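Local atomic coordinates of 2-hydroxyisocaproyl-CoA dehydratase activator (Clostridium difficile, PDB entry 4EHU), a protein that couples ATP hydrolysis to the transfer of one electron from its [4Fe-4S] cluster to (R)-2-hydroxyisocaproyl-CoA dehydratase in leucine fermentation. Residues 8-13 and 101-106; 81-86 and 241-246; 130-135 and 187-192. All coordinates share one frame; numbering follows the deposited sequence. Where two conformers were deposited one is given.

Contact 1: residues 8-13 and 101-106. With ANP (phosphoaminophosphonic acid-adenylate ester), chain D.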
loop_
_atom_site.group_PDB
_atom_site.type_symbol
_atom_site.label_atom_id
_atom_site.label_comp_id
_atom_site.label_asym_id
_atom_site.label_seq_id
_atom_site.Cartn_x
_atom_site.Cartn_y
_atom_site.Cartn_z
ATOM N N ILE A 8 23.213 -0.377 4.422
ATOM C CA ILE A 8 22.429 -1.588 4.288
ATOM C C ILE A 8 20.963 -1.215 4.380
ATOM O O ILE A 8 20.420 -1.052 5.468
ATOM C CB ILE A 8 22.798 -2.603 5.383
ATOM C CG1 ILE A 8 24.313 -2.821 5.387
ATOM C CG2 ILE A 8 22.062 -3.910 5.152
ATOM C CD1 ILE A 8 24.825 -3.561 6.626
ATOM N N GLY A 9 20.325 -1.032 3.229
ATOM C CA GLY A 9 18.949 -0.585 3.234
ATOM C C GLY A 9 17.988 -1.748 3.183
ATOM O O GLY A 9 18.391 -2.905 3.295
ATOM N N SER A 10 16.719 -1.432 2.982
ATOM C CA SER A 10 15.679 -2.447 2.897
ATOM C C SER A 10 15.902 -3.371 1.707
ATOM O O SER A 10 15.476 -4.523 1.709
ATOM C CB SER A 10 14.322 -1.767 2.755
ATOM O OG SER A 10 14.173 -1.115 1.503
ATOM N N THR A 11 16.588 -2.855 0.696
ATOM C CA THR A 11 16.475 -3.398 -0.651
ATOM C C THR A 11 17.824 -3.690 -1.276
ATOM O O THR A 11 17.984 -4.684 -1.981
ATOM C CB THR A 11 15.719 -2.414 -1.554
ATOM O OG1 THR A 11 14.412 -2.186 -1.012
ATOM C CG2 THR A 11 15.608 -2.949 -2.987
ATOM N N ALA A 12 18.800 -2.827 -1.016
ATOM C CA ALA A 12 20.126 -3.031 -1.561
ATOM C C ALA A 12 21.204 -2.670 -0.560
ATOM O O ALA A 12 20.992 -1.823 0.308
ATOM C CB ALA A 12 20.312 -2.205 -2.826
ATOM N N SER A 13 22.352 -3.319 -0.704
ATOM C CA SER A 13 23.517 -3.020 0.120
ATOM C C SER A 13 24.514 -2.236 -0.701
ATOM O O SER A 13 24.857 -2.618 -1.828
ATOM C CB SER A 13 24.171 -4.304 0.634
ATOM O OG SER A 13 23.288 -4.987 1.495
ATOM N N GLY A 101 14.056 5.437 -1.672
ATOM C CA GLY A 101 14.626 4.106 -1.580
ATOM C C GLY A 101 13.591 3.036 -1.896
ATOM O O GLY A 101 12.537 3.322 -2.470
ATOM N N GLY A 102 13.902 1.804 -1.509
ATOM C CA GLY A 102 13.057 0.659 -1.771
ATOM C C GLY A 102 11.875 0.503 -0.833
ATOM O O GLY A 102 10.896 -0.151 -1.197
ATOM N N GLN A 103 11.927 1.076 0.366
ATOM C CA GLN A 103 10.773 0.968 1.261
ATOM C C GLN A 103 10.270 2.292 1.832
ATOM O O GLN A 103 9.161 2.356 2.369
ATOM C CB GLN A 103 11.045 -0.022 2.409
ATOM C CG GLN A 103 11.900 0.531 3.539
ATOM C CD GLN A 103 11.950 -0.428 4.735
ATOM O OE1 GLN A 103 11.413 -1.533 4.679
ATOM N NE2 GLN A 103 12.604 -0.006 5.807
ATOM N N ASP A 104 11.065 3.354 1.727
ATOM C CA ASP A 104 10.554 4.652 2.144
ATOM C C ASP A 104 11.140 5.787 1.325
ATOM O O ASP A 104 12.119 5.605 0.624
ATOM C CB ASP A 104 10.690 4.903 3.664
ATOM C CG ASP A 104 12.143 5.013 4.151
ATOM O OD1 ASP A 104 12.879 5.884 3.643
ATOM O OD2 ASP A 104 12.521 4.251 5.079
ATOM N N ALA A 105 10.491 6.941 1.395
ATOM C CA ALA A 105 10.999 8.126 0.730
ATOM C C ALA A 105 11.180 9.156 1.806
ATOM O O ALA A 105 10.300 9.352 2.655
ATOM C CB ALA A 105 10.009 8.633 -0.290
ATOM N N LYS A 106 12.351 9.769 1.812
ATOM C CA LYS A 106 12.707 10.727 2.829
ATOM C C LYS A 106 12.969 12.066 2.197
ATOM O O LYS A 106 13.631 12.148 1.156
ATOM C CB LYS A 106 13.983 10.265 3.538
ATOM C CG LYS A 106 13.802 8.986 4.362
ATOM C CD LYS A 106 15.150 8.583 4.969
ATOM C CE LYS A 106 14.939 7.674 6.189
ATOM N NZ LYS A 106 14.590 6.276 5.798
HETATM P PG ANP D . 15.426 2.201 2.067
HETATM O O1G ANP D . 15.597 1.404 3.355
HETATM O O2G ANP D . 16.340 3.401 2.070
HETATM O O3G ANP D . 14.018 2.547 1.783
HETATM P PB ANP D . 17.373 1.044 0.054
HETATM O O1B ANP D . 17.890 -0.370 -0.006
HETATM O O2B ANP D . 18.355 2.106 0.551
HETATM N N3B ANP D . 15.859 1.029 0.891
HETATM P PA ANP D . 17.940 2.053 -2.611
HETATM O O1A ANP D . 19.131 1.165 -2.702
HETATM O O2A ANP D . 18.082 3.538 -2.357
HETATM O O3A ANP D . 16.953 1.486 -1.457
HETATM O "O5'" ANP D . 16.973 1.896 -3.885
HETATM C "C5'" ANP D . 16.380 0.629 -4.190
HETATM C "C4'" ANP D . 15.651 0.739 -5.525
HETATM O "O4'" ANP D . 16.177 1.596 -6.528
HETATM C "C3'" ANP D . 14.711 -0.308 -6.094
HETATM O "O3'" ANP D . 13.519 -0.415 -5.304
HETATM C "C2'" ANP D . 14.493 0.190 -7.527
HETATM O "O2'" ANP D . 13.173 0.723 -7.731
HETATM C "C1'" ANP D . 15.520 1.297 -7.764
HETATM N N9 ANP D . 16.596 0.916 -8.698
HETATM C C8 ANP D . 17.633 0.091 -8.448
HETATM N N7 ANP D . 18.458 0.018 -9.521
HETATM C C5 ANP D . 17.928 0.828 -10.471
HETATM C C6 ANP D . 18.288 1.228 -11.833
HETATM N N6 ANP D . 19.399 0.705 -12.405
HETATM N N1 ANP D . 17.475 2.106 -12.474
HETATM C C2 ANP D . 16.376 2.625 -11.907
HETATM N N3 ANP D . 15.982 2.295 -10.668
HETATM C C4 ANP D . 16.712 1.427 -9.922
#
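The side chain of S10 packs against that of Q103. S10 CB lies against the amide end of Q103, 3.4 Å from Q103 CD. CG, CD and OE1 of the extended Q103 chain all lie near S10 CB. A chi1 of 69° sets S10 OG between its own backbone N and carbonyl carbon, within reach of the ligand. There S10 OG accepts a hydrogen bond from ANP N3B, the bridging nitrogen of the bound ATP analogue, at 2.8 Å. The same hydroxyl shares a hydrogen bond with T11 OG1, so two bonds hold it. It also comes near Q103 N, but the angle is too poor for a bond. G102 has no side chain, and T11 OG1 comes to 3.2 Å from G102 CA.

The two loops are the phosphate-binding turns of the actin fold, one between strands 2-8 and 13-19, the other, 101-104, leading into strand 105-110. They close on the phosphates from the two domains. No hydrogen bond joins them directly; the nucleotide is the bridge. From 8-13, S10 N binds O1G of the gamma phosphate, and T11 N and A12 N both bind O1B of the beta phosphate. A12 N is 2.8 Å from ANP O1B. From 101-106, Q103 N reaches ANP O3G at 2.9 Å with an angle of 161°, and D104 N binds the same oxygen. G102 N donates to O3A, the oxygen linking the alpha and beta phosphates. G9 and G101, without side chains, bring their CA atoms close to the phosphates. The D104 carboxylate takes a salt bridge from K106, with K106 NZ 2.8 Å from D104 OD1. K106 NZ also pairs with E79. Q103 also packs on F167 of the second subunit.

Contact 2: residues 81-86 and 241-246. With ANP (phosphoaminophosphonic acid-adenylate ester), chain D.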
loop_
_atom_site.group_PDB
_atom_site.type_symbol
_atom_site.label_atom_id
_atom_site.label_comp_id
_atom_site.label_asym_id
_atom_site.label_seq_id
_atom_site.Cartn_x
_atom_site.Cartn_y
_atom_site.Cartn_z
ATOM N N SER A 81 21.855 11.474 8.422
ATOM C CA SER A 81 23.160 12.130 8.503
ATOM C C SER A 81 24.071 11.691 7.363
ATOM O O SER A 81 24.794 12.510 6.771
ATOM C CB SER A 81 23.849 11.814 9.832
ATOM O OG SER A 81 22.995 12.197 10.897
ATOM N N CYS A 82 24.063 10.399 7.065
ATOM C CA CYS A 82 24.960 9.896 6.040
ATOM C C CYS A 82 24.576 10.411 4.646
ATOM O O CYS A 82 25.459 10.816 3.901
ATOM C CB CYS A 82 25.044 8.377 6.059
ATOM S SG CYS A 82 25.941 7.745 7.525
ATOM N N HIS A 83 23.299 10.410 4.276
ATOM C CA HIS A 83 22.959 10.960 2.957
ATOM C C HIS A 83 23.277 12.447 2.878
ATOM O O HIS A 83 23.776 12.909 1.873
ATOM C CB HIS A 83 21.487 10.725 2.607
ATOM C CG HIS A 83 21.206 9.354 2.081
ATOM N ND1 HIS A 83 21.686 8.908 0.872
ATOM C CD2 HIS A 83 20.441 8.352 2.577
ATOM C CE1 HIS A 83 21.254 7.677 0.653
ATOM N NE2 HIS A 83 20.509 7.310 1.683
ATOM N N ALA A 84 22.997 13.202 3.936
ATOM C CA ALA A 84 23.316 14.626 3.905
ATOM C C ALA A 84 24.821 14.847 3.747
ATOM O O ALA A 84 25.234 15.695 2.951
ATOM C CB ALA A 84 22.811 15.323 5.154
ATOM N N ARG A 85 25.627 14.083 4.481
ATOM C CA ARG A 85 27.076 14.245 4.420
ATOM C C ARG A 85 27.589 13.895 3.030
ATOM O O ARG A 85 28.437 14.607 2.466
ATOM C CB ARG A 85 27.716 13.335 5.482
ATOM C CG ARG A 85 29.253 13.407 5.528
ATOM C CD ARG A 85 29.739 14.782 5.966
ATOM N NE ARG A 85 31.203 14.874 5.936
ATOM C CZ ARG A 85 31.996 14.370 6.871
ATOM N NH1 ARG A 85 31.470 13.747 7.918
ATOM N NH2 ARG A 85 33.324 14.494 6.765
ATOM N N GLY A 86 27.085 12.790 2.484
ATOM C CA GLY A 86 27.476 12.345 1.157
ATOM C C GLY A 86 27.098 13.360 0.079
ATOM O O GLY A 86 27.934 13.737 -0.761
ATOM N N GLN A 241 22.628 6.296 -5.787
ATOM C CA GLN A 241 22.300 5.191 -4.882
ATOM C C GLN A 241 23.362 5.003 -3.787
ATOM O O GLN A 241 23.133 4.310 -2.804
ATOM C CB GLN A 241 22.150 3.891 -5.680
ATOM C CG GLN A 241 21.538 2.753 -4.878
ATOM C CD GLN A 241 21.194 1.572 -5.752
ATOM O OE1 GLN A 241 21.654 1.474 -6.901
ATOM N NE2 GLN A 241 20.370 0.670 -5.227
ATOM N N LEU A 242 24.507 5.653 -3.964
ATOM C CA LEU A 242 25.662 5.448 -3.096
ATOM C C LEU A 242 25.950 6.589 -2.121
ATOM O O LEU A 242 26.971 6.540 -1.414
ATOM C CB LEU A 242 26.902 5.237 -3.972
ATOM C CG LEU A 242 27.003 3.859 -4.634
ATOM C CD1 LEU A 242 27.908 3.919 -5.855
ATOM C CD2 LEU A 242 27.490 2.802 -3.635
ATOM N N THR A 243 25.096 7.610 -2.068
ATOM C CA THR A 243 25.426 8.775 -1.245
ATOM C C THR A 243 25.426 8.458 0.245
ATOM O O THR A 243 26.154 9.099 1.023
ATOM C CB THR A 243 24.479 9.956 -1.499
ATOM O OG1 THR A 243 23.128 9.504 -1.462
ATOM C CG2 THR A 243 24.750 10.568 -2.898
ATOM N N GLY A 244 24.624 7.472 0.632
ATOM C CA GLY A 244 24.566 7.068 2.036
ATOM C C GLY A 244 25.877 6.393 2.419
ATOM O O GLY A 244 26.448 6.645 3.489
ATOM N N ALA A 245 26.350 5.502 1.561
ATOM C CA ALA A 245 27.625 4.821 1.814
ATOM C C ALA A 245 28.792 5.801 1.786
ATOM O O ALA A 245 29.746 5.672 2.566
ATOM C CB ALA A 245 27.843 3.705 0.804
ATOM N N LEU A 246 28.729 6.777 0.883
ATOM C CA LEU A 246 29.755 7.812 0.831
ATOM C C LEU A 246 29.751 8.629 2.114
ATOM O O LEU A 246 30.816 8.898 2.679
ATOM C CB LEU A 246 29.513 8.725 -0.373
ATOM C CG LEU A 246 30.469 9.900 -0.482
ATOM C CD1 LEU A 246 31.913 9.405 -0.583
ATOM C CD2 LEU A 246 30.093 10.708 -1.733
HETATM P PG ANP D . 15.426 2.201 2.067
HETATM O O1G ANP D . 15.597 1.404 3.355
HETATM O O2G ANP D . 16.340 3.401 2.070
HETATM O O3G ANP D . 14.018 2.547 1.783
HETATM P PB ANP D . 17.373 1.044 0.054
HETATM O O1B ANP D . 17.890 -0.370 -0.006
HETATM O O2B ANP D . 18.355 2.106 0.551
HETATM N N3B ANP D . 15.859 1.029 0.891
HETATM P PA ANP D . 17.940 2.053 -2.611
HETATM O O1A ANP D . 19.131 1.165 -2.702
HETATM O O2A ANP D . 18.082 3.538 -2.357
HETATM O O3A ANP D . 16.953 1.486 -1.457
HETATM O "O5'" ANP D . 16.973 1.896 -3.885
HETATM C "C5'" ANP D . 16.380 0.629 -4.190
HETATM C "C4'" ANP D . 15.651 0.739 -5.525
HETATM O "O4'" ANP D . 16.177 1.596 -6.528
HETATM C "C3'" ANP D . 14.711 -0.308 -6.094
HETATM O "O3'" ANP D . 13.519 -0.415 -5.304
HETATM C "C2'" ANP D . 14.493 0.190 -7.527
HETATM O "O2'" ANP D . 13.173 0.723 -7.731
HETATM C "C1'" ANP D . 15.520 1.297 -7.764
HETATM N N9 ANP D . 16.596 0.916 -8.698
HETATM C C8 ANP D . 17.633 0.091 -8.448
HETATM N N7 ANP D . 18.458 0.018 -9.521
HETATM C C5 ANP D . 17.928 0.828 -10.471
HETATM C C6 ANP D . 18.288 1.228 -11.833
HETATM N N6 ANP D . 19.399 0.705 -12.405
HETATM N N1 ANP D . 17.475 2.106 -12.474
HETATM C C2 ANP D . 16.376 2.625 -11.907
HETATM N N3 ANP D . 15.982 2.295 -10.668
HETATM C C4 ANP D . 16.712 1.427 -9.922
#
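H83 of helix 79-90 meets T243 and G244 at the start of helix 243-261, in the interior of the actin-type fold near the nucleotide. Q241 precedes the second helix, and its extended side chain ends at the ligand. Q241 NE2 donates a nearly straight bond to ANP O1A, at 2.9 Å and 170°. Its OE1 is held by R218, which helps fix the amide. Two residues on, T243 carries the one hydrogen bond between the segments. T243 OG1 lies at the edge of the H83 ring, in its plane, 2.8 Å from H83 ND1. Either atom could be the donor. The T243 side chain crosses that of H83 at about a right angle. The carbonyl oxygen of T243 receives a CA-H...O contact from G86, with G86 CA 3.5 Å from T243 O. G244 CA lies over one face of the H83 ring, offset toward the rim. This is a CH-pi contact, with G244 CA 3.8 Å from the centroid of the H83 ring. G244 O touches C82 CB. Three residues on from T243, L246 CD2 reaches G86 O at 3.8 Å.

Contact 3: residues 130-135 and 187-192. With ANP (phosphoaminophosphonic acid-adenylate ester), chain D.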
loop_
_atom_site.group_PDB
_atom_site.type_symbol
_atom_site.label_atom_id
_atom_site.label_comp_id
_atom_site.label_asym_id
_atom_site.label_seq_id
_atom_site.Cartn_x
_atom_site.Cartn_y
_atom_site.Cartn_z
ATOM N N GLY A 130 10.470 2.856 -4.261
ATOM C CA GLY A 130 10.986 1.870 -5.180
ATOM C C GLY A 130 10.151 0.598 -5.251
ATOM O O GLY A 130 10.117 -0.056 -6.281
ATOM N N ARG A 131 9.499 0.241 -4.151
ATOM C CA ARG A 131 8.670 -0.954 -4.131
ATOM C C ARG A 131 7.552 -0.840 -5.160
ATOM O O ARG A 131 7.242 -1.797 -5.855
ATOM C CB ARG A 131 8.051 -1.148 -2.753
ATOM C CG ARG A 131 7.310 -2.458 -2.623
ATOM C CD ARG A 131 8.224 -3.619 -2.979
ATOM N NE ARG A 131 7.583 -4.893 -2.709
ATOM C CZ ARG A 131 7.700 -5.558 -1.565
ATOM N NH1 ARG A 131 8.451 -5.084 -0.581
ATOM N NH2 ARG A 131 7.064 -6.699 -1.410
ATOM N N PHE A 132 6.934 0.333 -5.231
ATOM C CA PHE A 132 5.862 0.582 -6.200
ATOM C C PHE A 132 6.409 0.334 -7.616
ATOM O O PHE A 132 5.786 -0.345 -8.425
ATOM C CB PHE A 132 5.343 2.021 -6.030
ATOM C CG PHE A 132 4.245 2.439 -7.006
ATOM C CD1 PHE A 132 2.913 2.342 -6.633
ATOM C CD2 PHE A 132 4.556 3.002 -8.245
ATOM C CE1 PHE A 132 1.895 2.761 -7.487
ATOM C CE2 PHE A 132 3.553 3.418 -9.100
ATOM C CZ PHE A 132 2.214 3.299 -8.728
ATOM N N LEU A 133 7.582 0.872 -7.902
ATOM C CA LEU A 133 8.168 0.733 -9.238
ATOM C C LEU A 133 8.549 -0.713 -9.498
ATOM O O LEU A 133 8.365 -1.205 -10.594
ATOM C CB LEU A 133 9.391 1.648 -9.379
ATOM C CG LEU A 133 8.986 3.122 -9.315
ATOM C CD1 LEU A 133 10.208 4.030 -9.052
ATOM C CD2 LEU A 133 8.309 3.549 -10.625
ATOM N N ASP A 134 9.074 -1.404 -8.488
ATOM C CA ASP A 134 9.499 -2.779 -8.689
ATOM C C ASP A 134 8.268 -3.632 -8.996
ATOM O O ASP A 134 8.296 -4.496 -9.877
ATOM C CB ASP A 134 10.244 -3.313 -7.453
ATOM C CG ASP A 134 11.527 -2.531 -7.148
ATOM O OD1 ASP A 134 12.034 -1.806 -8.031
ATOM O OD2 ASP A 134 12.027 -2.646 -6.009
ATOM N N VAL A 135 7.173 -3.365 -8.288
ATOM C CA VAL A 135 5.914 -4.074 -8.522
ATOM C C VAL A 135 5.391 -3.831 -9.939
ATOM O O VAL A 135 4.980 -4.770 -10.630
ATOM C CB VAL A 135 4.835 -3.655 -7.491
ATOM C CG1 VAL A 135 3.460 -4.066 -7.955
ATOM C CG2 VAL A 135 5.142 -4.280 -6.119
ATOM N N ALA A 187 5.049 6.311 -18.160
ATOM C CA ALA A 187 5.005 7.709 -17.727
ATOM C C ALA A 187 3.972 7.877 -16.611
ATOM O O ALA A 187 4.209 8.638 -15.676
ATOM C CB ALA A 187 4.690 8.679 -18.899
ATOM N N GLY A 188 2.826 7.204 -16.725
ATOM C CA GLY A 188 1.787 7.320 -15.703
ATOM C C GLY A 188 2.266 6.778 -14.374
ATOM O O GLY A 188 1.984 7.359 -13.344
ATOM N N ILE A 189 2.971 5.654 -14.413
ATOM C CA ILE A 189 3.560 5.053 -13.213
ATOM C C ILE A 189 4.543 6.035 -12.546
ATOM O O ILE A 189 4.544 6.200 -11.334
ATOM C CB ILE A 189 4.268 3.741 -13.609
ATOM C CG1 ILE A 189 3.224 2.621 -13.802
ATOM C CG2 ILE A 189 5.335 3.356 -12.579
ATOM C CD1 ILE A 189 3.794 1.428 -14.597
ATOM N N HIS A 190 5.352 6.724 -13.351
ATOM C CA HIS A 190 6.288 7.689 -12.825
ATOM C C HIS A 190 5.575 8.870 -12.209
ATOM O O HIS A 190 5.966 9.371 -11.155
ATOM C CB HIS A 190 7.239 8.152 -13.928
ATOM C CG HIS A 190 8.189 7.096 -14.367
ATOM N ND1 HIS A 190 8.867 7.163 -15.566
ATOM C CD2 HIS A 190 8.622 5.977 -13.746
ATOM C CE1 HIS A 190 9.639 6.096 -15.683
ATOM N NE2 HIS A 190 9.507 5.362 -14.595
ATOM N N THR A 191 4.512 9.313 -12.850
ATOM C CA THR A 191 3.779 10.438 -12.331
ATOM C C THR A 191 3.145 10.063 -10.981
ATOM O O THR A 191 3.151 10.864 -10.073
ATOM C CB THR A 191 2.722 10.891 -13.337
ATOM O OG1 THR A 191 3.409 11.505 -14.431
ATOM C CG2 THR A 191 1.745 11.898 -12.686
ATOM N N SER A 192 2.655 8.838 -10.847
ATOM C CA SER A 192 2.136 8.382 -9.544
ATOM C C SER A 192 3.162 8.554 -8.425
ATOM O O SER A 192 2.858 9.107 -7.367
ATOM C CB SER A 192 1.724 6.919 -9.630
ATOM O OG SER A 192 0.560 6.792 -10.422
HETATM P PG ANP D . 15.426 2.201 2.067
HETATM O O1G ANP D . 15.597 1.404 3.355
HETATM O O2G ANP D . 16.340 3.401 2.070
HETATM O O3G ANP D . 14.018 2.547 1.783
HETATM P PB ANP D . 17.373 1.044 0.054
HETATM O O1B ANP D . 17.890 -0.370 -0.006
HETATM O O2B ANP D . 18.355 2.106 0.551
HETATM N N3B ANP D . 15.859 1.029 0.891
HETATM P PA ANP D . 17.940 2.053 -2.611
HETATM O O1A ANP D . 19.131 1.165 -2.702
HETATM O O2A ANP D . 18.082 3.538 -2.357
HETATM O O3A ANP D . 16.953 1.486 -1.457
HETATM O "O5'" ANP D . 16.973 1.896 -3.885
HETATM C "C5'" ANP D . 16.380 0.629 -4.190
HETATM C "C4'" ANP D . 15.651 0.739 -5.525
HETATM O "O4'" ANP D . 16.177 1.596 -6.528
HETATM C "C3'" ANP D . 14.711 -0.308 -6.094
HETATM O "O3'" ANP D . 13.519 -0.415 -5.304
HETATM C "C2'" ANP D . 14.493 0.190 -7.527
HETATM O "O2'" ANP D . 13.173 0.723 -7.731
HETATM C "C1'" ANP D . 15.520 1.297 -7.764
HETATM N N9 ANP D . 16.596 0.916 -8.698
HETATM C C8 ANP D . 17.633 0.091 -8.448
HETATM N N7 ANP D . 18.458 0.018 -9.521
HETATM C C5 ANP D . 17.928 0.828 -10.471
HETATM C C6 ANP D . 18.288 1.228 -11.833
HETATM N N6 ANP D . 19.399 0.705 -12.405
HETATM N N1 ANP D . 17.475 2.106 -12.474
HETATM C C2 ANP D . 16.376 2.625 -11.907
HETATM N N3 ANP D . 15.982 2.295 -10.668
HETATM C C4 ANP D . 16.712 1.427 -9.922
#
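F132 and I189 meet through side chains set by their first torsions. F132 CG is anti to its backbone N (chi1 178°). I189 CG2 is likewise anti to its N. F132 CE2 lies 3.9 Å from I189 CG2 and 3.7 Å from I189 O. F132 CZ meets S192 CB at 3.8 Å. L133 adds a second branch: L133 CD2 packs on I189 CG2 at 3.6 Å. The same methyl, L133 CD2, comes to the edge of the H190 ring, in its plane, 4.0 Å from H190 CD2. The axes of segments 130-135 and 187-192 run nearly antiparallel (163°), 10.5 Å apart at closest. V193 of the longer helix extends the packing onto F132 and L133. A168 and T165 of helix 165-177 also touch F132, whose side chain lies about 6 Å from the iron-sulfur cluster. On another side of helix 130-140, D134 takes both ribose hydroxyls: ANP O2' donates to D134 OD1 and ANP O3' to D134 OD2, each at 2.8 Å. The contact between the segments is thus apolar side-chain packing without a hydrogen bond, joining the ribose-binding helix 130-140 to helix 182-204.

How the contacts relate
All three contacts touch the same nucleotide, but at different parts. Contact 1 is partly buried and polar, with two loops joined through the phosphates. Contacts 2 and 3 are buried helix pairs. Contact 2 is close-packed through glycines and a histidine-threonine hydrogen bond, whereas contact 3 is apolar and lies further from the chain centre, toward the cluster. Contact 1 links the other two. A12 CB packs on NE2 of Q241 in contact 2, and G101 O is probably hydrogen-bonded to G130 N in contact 3. Contacts 2 and 3 do not touch, their nearest atoms being about 9 Å apart. No helix or strand is shared between contacts.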